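Digeranylgeranylglycerophospholipid reductase (Sulfolobus acidocaldarius, PDB 4OPC) reduces the double bonds of the geranylgeranyl chains of archaeal membrane lipid precursors, using a bound FAD, to give saturated phytanyl lipids. Local coordinates at residues M62-G76 with G92-V106. Residues are numbered along the deposited sequence; the frame is centred on the assembly and turned at random. Where two conformers were deposited one is given.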
ATOM      1  N   MET A  62     -14.943  -0.842  -9.043  1.00 28.12           N
ATOM      2  CA  MET A  62     -14.143  -1.970  -9.489  1.00 27.86           C
ATOM      3  C   MET A  62     -14.980  -3.233  -9.384  1.00 40.20           C
ATOM      4  O   MET A  62     -15.801  -3.364  -8.467  1.00 37.37           O
ATOM      5  CB  MET A  62     -12.864  -2.101  -8.664  1.00 20.53           C
ATOM      6  CG  MET A  62     -11.809  -1.054  -8.998  1.00 20.61           C
ATOM      7  SD  MET A  62     -11.002  -1.304 -10.590  1.00 22.20           S
ATOM      8  CE  MET A  62     -10.051  -2.793 -10.258  1.00 20.49           C
ATOM      9  N   PRO A  63     -14.782  -4.159 -10.337  1.00 32.07           N
ATOM     10  CA  PRO A  63     -15.513  -5.423 -10.375  1.00 40.72           C
ATOM     11  C   PRO A  63     -15.507  -6.120  -9.027  1.00 35.13           C
ATOM     12  O   PRO A  63     -14.477  -6.237  -8.368  1.00 27.26           O
ATOM     13  CB  PRO A  63     -14.724  -6.239 -11.403  1.00 24.11           C
ATOM     14  CG  PRO A  63     -14.182  -5.230 -12.327  1.00 45.14           C
ATOM     15  CD  PRO A  63     -13.843  -4.042 -11.464  1.00 26.41           C
ATOM     16  N   TYR A  64     -16.674  -6.592  -8.629  0.54 46.37           N
ATOM     17  CA  TYR A  64     -16.828  -7.313  -7.385  0.54 28.91           C
ATOM     18  C   TYR A  64     -16.231  -8.713  -7.517  0.54 37.10           C
ATOM     19  O   TYR A  64     -16.506  -9.411  -8.489  0.54 30.18           O
ATOM     20  CB  TYR A  64     -18.319  -7.417  -7.090  0.54 50.08           C
ATOM     21  CG  TYR A  64     -18.694  -7.337  -5.638  0.54 35.57           C
ATOM     22  CD1 TYR A  64     -18.370  -6.226  -4.871  0.54 29.20           C
ATOM     23  CD2 TYR A  64     -19.411  -8.360  -5.043  0.54 33.18           C
ATOM     24  CE1 TYR A  64     -18.735  -6.152  -3.545  0.54 34.88           C
ATOM     25  CE2 TYR A  64     -19.775  -8.295  -3.732  0.54 27.48           C
ATOM     26  CZ  TYR A  64     -19.441  -7.195  -2.984  0.54 39.94           C
ATOM     27  OH  TYR A  64     -19.817  -7.158  -1.666  0.54 41.87           O
ATOM     28  N   PRO A  65     -15.408  -9.125  -6.541  1.00 23.84           N
ATOM     29  CA  PRO A  65     -14.825 -10.473  -6.506  1.00 27.52           C
ATOM     30  C   PRO A  65     -15.926 -11.532  -6.445  1.00 38.54           C
ATOM     31  O   PRO A  65     -16.897 -11.346  -5.710  1.00 44.17           O
ATOM     32  CB  PRO A  65     -14.045 -10.478  -5.193  1.00 43.19           C
ATOM     33  CG  PRO A  65     -13.797  -9.037  -4.887  1.00 44.22           C
ATOM     34  CD  PRO A  65     -14.987  -8.310  -5.389  1.00 40.58           C
ATOM     35  N   LYS A  66     -15.781 -12.618  -7.201  1.00 29.14           N
ATOM     36  CA  LYS A  66     -16.805 -13.664  -7.231  1.00 29.01           C
ATOM     37  C   LYS A  66     -16.215 -15.043  -7.510  1.00 28.33           C
ATOM     38  O   LYS A  66     -15.130 -15.159  -8.065  1.00 29.83           O
ATOM     39  CB  LYS A  66     -17.855 -13.330  -8.289  1.00 35.35           C
ATOM     40  CG  LYS A  66     -17.272 -13.143  -9.674  1.00 31.12           C
ATOM     41  CD  LYS A  66     -18.350 -13.000 -10.736  1.00 51.20           C
ATOM     42  CE  LYS A  66     -17.732 -12.773 -12.109  1.00 47.56           C
ATOM     43  NZ  LYS A  66     -16.666 -13.772 -12.418  1.00 59.36           N
ATOM     44  N   GLY A  67     -16.946 -16.093  -7.140  1.00 34.12           N
ATOM     45  CA  GLY A  67     -16.505 -17.449  -7.413  1.00 38.91           C
ATOM     46  C   GLY A  67     -15.225 -17.825  -6.695  1.00 23.04           C
ATOM     47  O   GLY A  67     -15.062 -17.520  -5.517  1.00 30.08           O
ATOM     48  N   GLU A  68     -14.312 -18.491  -7.400  1.00 30.39           N
ATOM     49  CA  GLU A  68     -13.045 -18.894  -6.796  1.00 27.95           C
ATOM     50  C   GLU A  68     -12.214 -17.661  -6.363  1.00 33.48           C
ATOM     51  O   GLU A  68     -11.245 -17.796  -5.612  1.00 29.63           O
ATOM     52  CB  GLU A  68     -12.233 -19.822  -7.728  1.00 31.45           C
ATOM     53  CG  GLU A  68     -12.787 -21.253  -7.936  1.00 39.78           C
ATOM     54  CD  GLU A  68     -11.888 -22.119  -8.845  1.00 35.15           C
ATOM     55  OE1 GLU A  68     -10.674 -21.839  -8.923  1.00 54.37           O
ATOM     56  OE2 GLU A  68     -12.393 -23.075  -9.491  1.00 32.39           O
ATOM     57  N   GLU A  69     -12.605 -16.468  -6.819  1.00 26.50           N
ATOM     58  CA  GLU A  69     -11.898 -15.226  -6.471  1.00 22.38           C
ATOM     59  C   GLU A  69     -12.133 -14.771  -5.040  1.00 22.70           C
ATOM     60  O   GLU A  69     -11.277 -14.121  -4.443  1.00 24.80           O
ATOM     61  CB  GLU A  69     -12.326 -14.076  -7.385  1.00 23.75           C
ATOM     62  CG  GLU A  69     -12.022 -14.273  -8.843  1.00 24.71           C
ATOM     63  CD  GLU A  69     -12.825 -13.349  -9.723  1.00 33.22           C
ATOM     64  OE1 GLU A  69     -13.495 -12.432  -9.191  1.00 22.28           O
ATOM     65  OE2 GLU A  69     -12.787 -13.557 -10.949  1.00 36.80           O
ATOM     66  N   LEU A  70     -13.313 -15.058  -4.511  1.00 24.39           N
ATOM     67  CA  LEU A  70     -13.647 -14.689  -3.146  1.00 25.38           C
ATOM     68  C   LEU A  70     -13.543 -15.917  -2.264  1.00 28.25           C
ATOM     69  O   LEU A  70     -14.428 -16.779  -2.263  1.00 29.83           O
ATOM     70  CB  LEU A  70     -15.045 -14.084  -3.065  1.00 32.52           C
ATOM     71  CG  LEU A  70     -15.513 -13.636  -1.681  1.00 39.72           C
ATOM     72  CD1 LEU A  70     -14.402 -12.905  -0.946  1.00 35.83           C
ATOM     73  CD2 LEU A  70     -16.742 -12.751  -1.809  1.00 42.15           C
ATOM     74  N   GLU A  71     -12.450 -15.998  -1.516  1.00 23.03           N
ATOM     75  CA  GLU A  71     -12.176 -17.178  -0.717  1.00 22.04           C
ATOM     76  C   GLU A  71     -12.936 -17.154   0.599  1.00 22.56           C
ATOM     77  O   GLU A  71     -13.409 -18.189   1.059  1.00 25.31           O
ATOM     78  CB  GLU A  71     -10.674 -17.327  -0.472  1.00 23.24           C
ATOM     79  CG  GLU A  71      -9.860 -17.480  -1.748  1.00 27.70           C
ATOM     80  CD  GLU A  71      -8.481 -18.038  -1.488  1.00 38.67           C
ATOM     81  OE1 GLU A  71      -7.490 -17.335  -1.772  1.00 39.46           O
ATOM     82  OE2 GLU A  71      -8.386 -19.181  -0.995  1.00 40.95           O
ATOM     83  N   ASN A  72     -13.075 -15.974   1.192  1.00 22.30           N
ATOM     84  CA  ASN A  72     -13.716 -15.881   2.499  1.00 22.21           C
ATOM     85  C   ASN A  72     -14.228 -14.472   2.768  1.00 21.20           C
ATOM     86  O   ASN A  72     -13.524 -13.486   2.515  1.00 22.75           O
ATOM     87  CB  ASN A  72     -12.725 -16.326   3.588  1.00 21.84           C
ATOM     88  CG  ASN A  72     -13.364 -16.460   4.961  1.00 23.24           C
ATOM     89  OD1 ASN A  72     -14.474 -16.972   5.105  1.00 24.81           O
ATOM     90  ND2 ASN A  72     -12.646 -16.010   5.985  1.00 20.63           N
ATOM     91  N   LYS A  73     -15.448 -14.367   3.274  1.00 27.35           N
ATOM     92  CA  LYS A  73     -16.012 -13.071   3.633  1.00 24.02           C
ATOM     93  C   LYS A  73     -15.520 -12.630   5.008  1.00 24.31           C
ATOM     94  O   LYS A  73     -15.541 -13.408   5.958  1.00 26.24           O
ATOM     95  CB  LYS A  73     -17.545 -13.127   3.604  1.00 27.52           C
ATOM     96  CG  LYS A  73     -18.229 -11.830   4.002  1.00 39.42           C
ATOM     97  CD  LYS A  73     -17.862 -10.698   3.052  1.00 54.53           C
ATOM     98  CE  LYS A  73     -18.332  -9.355   3.584  1.00 50.50           C
ATOM     99  NZ  LYS A  73     -17.835  -8.233   2.745  1.00 46.69           N
ATOM    100  N   ILE A  74     -15.081 -11.377   5.106  1.00 22.25           N
ATOM    101  CA  ILE A  74     -14.534 -10.831   6.348  1.00 18.77           C
ATOM    102  C   ILE A  74     -15.490  -9.830   6.981  1.00 25.69           C
ATOM    103  O   ILE A  74     -16.011  -8.946   6.300  1.00 25.50           O
ATOM    104  CB  ILE A  74     -13.188 -10.133   6.088  1.00 20.23           C
ATOM    105  CG1 ILE A  74     -12.185 -11.124   5.499  1.00 19.89           C
ATOM    106  CG2 ILE A  74     -12.632  -9.512   7.360  1.00 20.46           C
ATOM    107  CD1 ILE A  74     -11.989 -12.367   6.353  1.00 25.46           C
ATOM    108  N   ASN A  75     -15.717  -9.972   8.286  1.00 22.77           N
ATOM    109  CA  ASN A  75     -16.615  -9.078   9.008  1.00 24.93           C
ATOM    110  C   ASN A  75     -15.910  -8.182  10.018  1.00 24.99           C
ATOM    111  O   ASN A  75     -16.532  -7.309  10.618  1.00 29.37           O
ATOM    112  CB  ASN A  75     -17.728  -9.870   9.693  1.00 24.34           C
ATOM    113  CG  ASN A  75     -18.716 -10.435   8.706  1.00 28.65           C
ATOM    114  OD1 ASN A  75     -19.074  -9.777   7.730  1.00 31.46           O
ATOM    115  ND2 ASN A  75     -19.146 -11.668   8.936  1.00 31.37           N
ATOM    116  N   GLY A  76     -14.610  -8.390  10.201  1.00 23.51           N
ATOM    117  CA  GLY A  76     -13.857  -7.545  11.107  1.00 24.29           C
ATOM    118  C   GLY A  76     -12.462  -8.051  11.408  1.00 21.47           C
ATOM    119  O   GLY A  76     -11.987  -9.001  10.787  1.00 20.49           O
ATOM    120  N   GLY A  92     -15.955  -4.427  10.235  1.00 28.43           N
ATOM    121  CA  GLY A  92     -15.872  -3.847   8.906  1.00 32.73           C
ATOM    122  C   GLY A  92     -15.875  -4.938   7.853  1.00 29.13           C
ATOM    123  O   GLY A  92     -15.238  -5.978   8.023  1.00 32.00           O
ATOM    124  N   GLU A  93     -16.589  -4.709   6.757  1.00 25.30           N
ATOM    125  CA  GLU A  93     -16.743  -5.732   5.733  1.00 26.08           C
ATOM    126  C   GLU A  93     -15.602  -5.738   4.724  1.00 23.73           C
ATOM    127  O   GLU A  93     -15.156  -4.688   4.254  1.00 22.96           O
ATOM    128  CB  GLU A  93     -18.101  -5.592   5.037  1.00 25.73           C
ATOM    129  CG  GLU A  93     -19.268  -5.872   5.982  1.00 33.42           C
ATOM    130  CD  GLU A  93     -20.628  -5.853   5.307  1.00 43.56           C
ATOM    131  OE1 GLU A  93     -20.708  -5.550   4.098  1.00 50.20           O
ATOM    132  OE2 GLU A  93     -21.626  -6.144   5.999  1.00 70.30           O
ATOM    133  N   GLY A  94     -15.117  -6.930   4.408  1.00 22.80           N
ATOM    134  CA  GLY A  94     -14.058  -7.065   3.426  1.00 20.97           C
ATOM    135  C   GLY A  94     -13.984  -8.454   2.834  1.00 19.57           C
ATOM    136  O   GLY A  94     -14.836  -9.316   3.086  1.00 21.70           O
ATOM    137  N   PHE A  95     -12.957  -8.672   2.029  1.00 17.47           N
ATOM    138  CA  PHE A  95     -12.823  -9.913   1.297  1.00 20.14           C
ATOM    139  C   PHE A  95     -11.444 -10.485   1.521  1.00 18.45           C
ATOM    140  O   PHE A  95     -10.457  -9.744   1.541  1.00 19.95           O
ATOM    141  CB  PHE A  95     -12.983  -9.672  -0.205  1.00 20.21           C
ATOM    142  CG  PHE A  95     -14.273  -9.009  -0.595  1.00 20.54           C
ATOM    143  CD1 PHE A  95     -15.485  -9.584  -0.283  1.00 26.42           C
ATOM    144  CD2 PHE A  95     -14.260  -7.825  -1.313  1.00 21.61           C
ATOM    145  CE1 PHE A  95     -16.670  -8.979  -0.662  1.00 28.94           C
ATOM    146  CE2 PHE A  95     -15.435  -7.216  -1.692  1.00 22.51           C
ATOM    147  CZ  PHE A  95     -16.643  -7.794  -1.366  1.00 29.63           C
ATOM    148  N   GLU A  96     -11.375 -11.798   1.705  1.00 18.43           N
ATOM    149  CA  GLU A  96     -10.122 -12.514   1.556  1.00 17.25           C
ATOM    150  C   GLU A  96     -10.134 -13.080   0.140  1.00 17.50           C
ATOM    151  O   GLU A  96     -10.932 -13.971  -0.177  1.00 19.67           O
ATOM    152  CB  GLU A  96      -9.996 -13.625   2.606  1.00 17.42           C
ATOM    153  CG  GLU A  96      -8.993 -13.305   3.698  1.00 15.88           C
ATOM    154  CD  GLU A  96      -7.595 -13.145   3.164  1.00 15.73           C
ATOM    155  OE1 GLU A  96      -6.841 -12.343   3.747  1.00 17.80           O
ATOM    156  OE2 GLU A  96      -7.242 -13.820   2.177  1.00 19.89           O
ATOM    157  N   LEU A  97      -9.266 -12.532  -0.707  1.00 18.18           N
ATOM    158  CA  LEU A  97      -9.301 -12.810  -2.143  1.00 16.96           C
ATOM    159  C   LEU A  97      -8.302 -13.859  -2.574  1.00 18.58           C
ATOM    160  O   LEU A  97      -7.268 -14.054  -1.936  1.00 20.93           O
ATOM    161  CB  LEU A  97      -8.964 -11.531  -2.918  1.00 22.94           C
ATOM    162  CG  LEU A  97      -9.835 -10.309  -2.670  1.00 25.93           C
ATOM    163  CD1 LEU A  97      -9.307  -9.103  -3.425  1.00 26.06           C
ATOM    164  CD2 LEU A  97     -11.241 -10.616  -3.100  1.00 27.22           C
ATOM    165  N   ASN A  98      -8.613 -14.517  -3.686  1.00 18.98           N
ATOM    166  CA  ASN A  98      -7.593 -15.156  -4.503  1.00 20.57           C
ATOM    167  C   ASN A  98      -7.057 -14.045  -5.403  1.00 19.15           C
ATOM    168  O   ASN A  98      -7.670 -13.717  -6.422  1.00 19.34           O
ATOM    169  CB  ASN A  98      -8.203 -16.293  -5.329  1.00 21.14           C
ATOM    170  CG  ASN A  98      -7.175 -17.041  -6.163  1.00 23.25           C
ATOM    171  OD1 ASN A  98      -6.141 -16.497  -6.552  1.00 22.74           O
ATOM    172  ND2 ASN A  98      -7.474 -18.301  -6.465  1.00 29.75           N
ATOM    173  N   ALA A  99      -5.941 -13.443  -5.001  1.00 17.76           N
ATOM    174  CA  ALA A  99      -5.444 -12.244  -5.658  1.00 16.01           C
ATOM    175  C   ALA A  99      -5.094 -12.427  -7.134  1.00 16.00           C
ATOM    176  O   ALA A  99      -5.551 -11.632  -7.949  1.00 16.52           O
ATOM    177  CB  ALA A  99      -4.268 -11.641  -4.873  1.00 15.89           C
ATOM    178  N   PRO A 100      -4.294 -13.458  -7.482  1.00 16.43           N
ATOM    179  CA  PRO A 100      -4.021 -13.650  -8.911  1.00 19.39           C
ATOM    180  C   PRO A 100      -5.299 -13.861  -9.726  1.00 18.32           C
ATOM    181  O   PRO A 100      -5.414 -13.305 -10.819  1.00 18.71           O
ATOM    182  CB  PRO A 100      -3.168 -14.919  -8.948  1.00 23.46           C
ATOM    183  CG  PRO A 100      -2.591 -15.063  -7.582  1.00 20.37           C
ATOM    184  CD  PRO A 100      -3.520 -14.384  -6.629  1.00 18.76           C
ATOM    185  N   LEU A 101      -6.247 -14.646  -9.220  1.00 16.56           N
ATOM    186  CA  LEU A 101      -7.463 -14.910  -9.987  1.00 18.38           C
ATOM    187  C   LEU A 101      -8.269 -13.634 -10.218  1.00 17.40           C
ATOM    188  O   LEU A 101      -8.717 -13.365 -11.334  1.00 18.28           O
ATOM    189  CB  LEU A 101      -8.317 -15.967  -9.293  1.00 22.01           C
ATOM    190  CG  LEU A 101      -9.329 -16.699 -10.164  1.00 37.15           C
ATOM    191  CD1 LEU A 101      -8.600 -17.607 -11.142  1.00 31.88           C
ATOM    192  CD2 LEU A 101     -10.263 -17.488  -9.282  1.00 33.36           C
ATOM    193  N   TYR A 102      -8.458 -12.837  -9.175  1.00 17.33           N
ATOM    194  CA  TYR A 102      -9.180 -11.585  -9.332  1.00 15.90           C
ATOM    195  C   TYR A 102      -8.439 -10.602 -10.239  1.00 15.88           C
ATOM    196  O   TYR A 102      -9.037 -10.025 -11.156  1.00 16.91           O
ATOM    197  CB  TYR A 102      -9.439 -10.929  -7.970  1.00 15.92           C
ATOM    198  CG  TYR A 102     -10.119  -9.592  -8.124  1.00 16.36           C
ATOM    199  CD1 TYR A 102     -11.476  -9.512  -8.413  1.00 19.40           C
ATOM    200  CD2 TYR A 102      -9.394  -8.408  -8.025  1.00 14.43           C
ATOM    201  CE1 TYR A 102     -12.096  -8.290  -8.589  1.00 17.70           C
ATOM    202  CE2 TYR A 102     -10.005  -7.184  -8.191  1.00 15.29           C
ATOM    203  CZ  TYR A 102     -11.356  -7.125  -8.471  1.00 14.84           C
ATOM    204  OH  TYR A 102     -11.969  -5.901  -8.654  1.00 17.56           O
ATOM    205  N   ASN A 103      -7.150 -10.414  -9.976  1.00 15.61           N
ATOM    206  CA  ASN A 103      -6.300  -9.522 -10.759  1.00 15.25           C
ATOM    207  C   ASN A 103      -6.344  -9.897 -12.247  1.00 14.69           C
ATOM    208  O   ASN A 103      -6.481  -9.021 -13.116  1.00 14.48           O
ATOM    209  CB  ASN A 103      -4.874  -9.630 -10.195  1.00 16.78           C
ATOM    210  CG  ASN A 103      -3.973  -8.464 -10.550  1.00 15.37           C
ATOM    211  OD1 ASN A 103      -3.070  -8.142  -9.778  1.00 14.77           O
ATOM    212  ND2 ASN A 103      -4.172  -7.851 -11.713  1.00 16.18           N
ATOM    213  N   GLN A 104      -6.241 -11.188 -12.542  1.00 14.48           N
ATOM    214  CA  GLN A 104      -6.274 -11.634 -13.931  1.00 14.24           C
ATOM    215  C   GLN A 104      -7.631 -11.386 -14.571  1.00 17.09           C
ATOM    216  O   GLN A 104      -7.711 -11.077 -15.769  1.00 17.10           O
ATOM    217  CB  GLN A 104      -5.849 -13.101 -14.041  1.00 16.66           C
ATOM    218  CG  GLN A 104      -4.342 -13.283 -13.792  1.00 18.18           C
ATOM    219  CD  GLN A 104      -3.948 -14.700 -13.445  1.00 19.02           C
ATOM    220  OE1 GLN A 104      -4.505 -15.668 -13.973  1.00 23.07           O
ATOM    221  NE2 GLN A 104      -2.972 -14.836 -12.551  1.00 18.70           N
ATOM    222  N   ARG A 105      -8.705 -11.524 -13.799  1.00 17.55           N
ATOM    223  CA  ARG A 105     -10.035 -11.268 -14.344  1.00 18.42           C
ATOM    224  C   ARG A 105     -10.213  -9.788 -14.679  1.00 18.51           C
ATOM    225  O   ARG A 105     -10.769  -9.448 -15.726  1.00 18.46           O
ATOM    226  CB  ARG A 105     -11.135 -11.744 -13.389  1.00 20.27           C
ATOM    227  CG  ARG A 105     -12.557 -11.406 -13.851  1.00 25.69           C
ATOM    228  CD  ARG A 105     -13.443 -11.220 -12.619  1.00 30.38           C
ATOM    229  NE  ARG A 105     -14.584 -10.356 -12.861  1.00 52.79           N
ATOM    230  CZ  ARG A 105     -15.366  -9.888 -11.899  1.00 42.38           C
ATOM    231  NH1 ARG A 105     -15.116 -10.207 -10.630  1.00 25.16           N
ATOM    232  NH2 ARG A 105     -16.390  -9.103 -12.199  1.00 60.40           N
ATOM    233  N   VAL A 106      -9.744  -8.910 -13.801  1.00 17.95           N
ATOM    234  CA  VAL A 106      -9.763  -7.476 -14.082  1.00 18.47           C
ATOM    235  C   VAL A 106      -9.022  -7.189 -15.383  1.00 16.11           C
ATOM    236  O   VAL A 106      -9.529  -6.482 -16.246  1.00 16.05           O
ATOM    237  CB  VAL A 106      -9.156  -6.659 -12.928  1.00 16.30           C
ATOM    238  CG1 VAL A 106      -9.030  -5.189 -13.303  1.00 16.94           C
ATOM    239  CG2 VAL A 106     -10.010  -6.816 -11.672  1.00 20.69           C
TER
HETATM  240  O   HOH W   1      -9.654 -19.695  -4.953  1.00 27.85           O
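Arg105, on helix 99-106, meets Tyr64 and Glu69 in the loop and 3-10 turn before strand 70-76. Its CG lies anti to the backbone N (chi1 175°) and the chain runs on extended, which carries the guanidinium to the loop. There Arg105 NH1 donates to Tyr64 O at 2.7 Å; the oxygen lies in the guanidinium plane, but NH1 sits above the carbonyl plane. The same nitrogen forms a salt bridge with Glu69 OE1 at 3.1 Å. Lys66 CE lies over the centre of one guanidinium face, and Pro63 CB sits over the opposite face, toward its rim. Glu69 OE1 is gripped twice, by Arg105 NH1 on its syn lone pair and by Lys66 N from above the carboxylate plane. Arg105 has a second acid partner, Glu109, which pairs with NE.

One helical turn earlier, Tyr102 OH gives a short bond of 2.5 Å to Pro63 O, in the carbonyl plane. Pro65 CG packs against Leu97 CD2 and the Phe95 ring. Leu70 CD1 meets Phe95 CD1 at 3.6 Å.

Along the strands, Glu96 O accepts from both Glu71 N and Asn72 N, a classic beta bulge. Lys222 forms salt bridges with Glu71 and Glu96. Gly94 O takes Ile74 N and Lys73 NZ from opposite faces of its plane. At the turn into the helix, Asn98 N donates to Glu69 O at 2.8 Å, while Asn98 OD1 accepts from Leu101 N as an N-cap. Glu96 lies beside Asp50, and Tyr102 near Phe16, both FAD-binding residues. The whole is an antiparallel beta hairpin with a bulge, followed by an N-capped helix, bordering the FAD site.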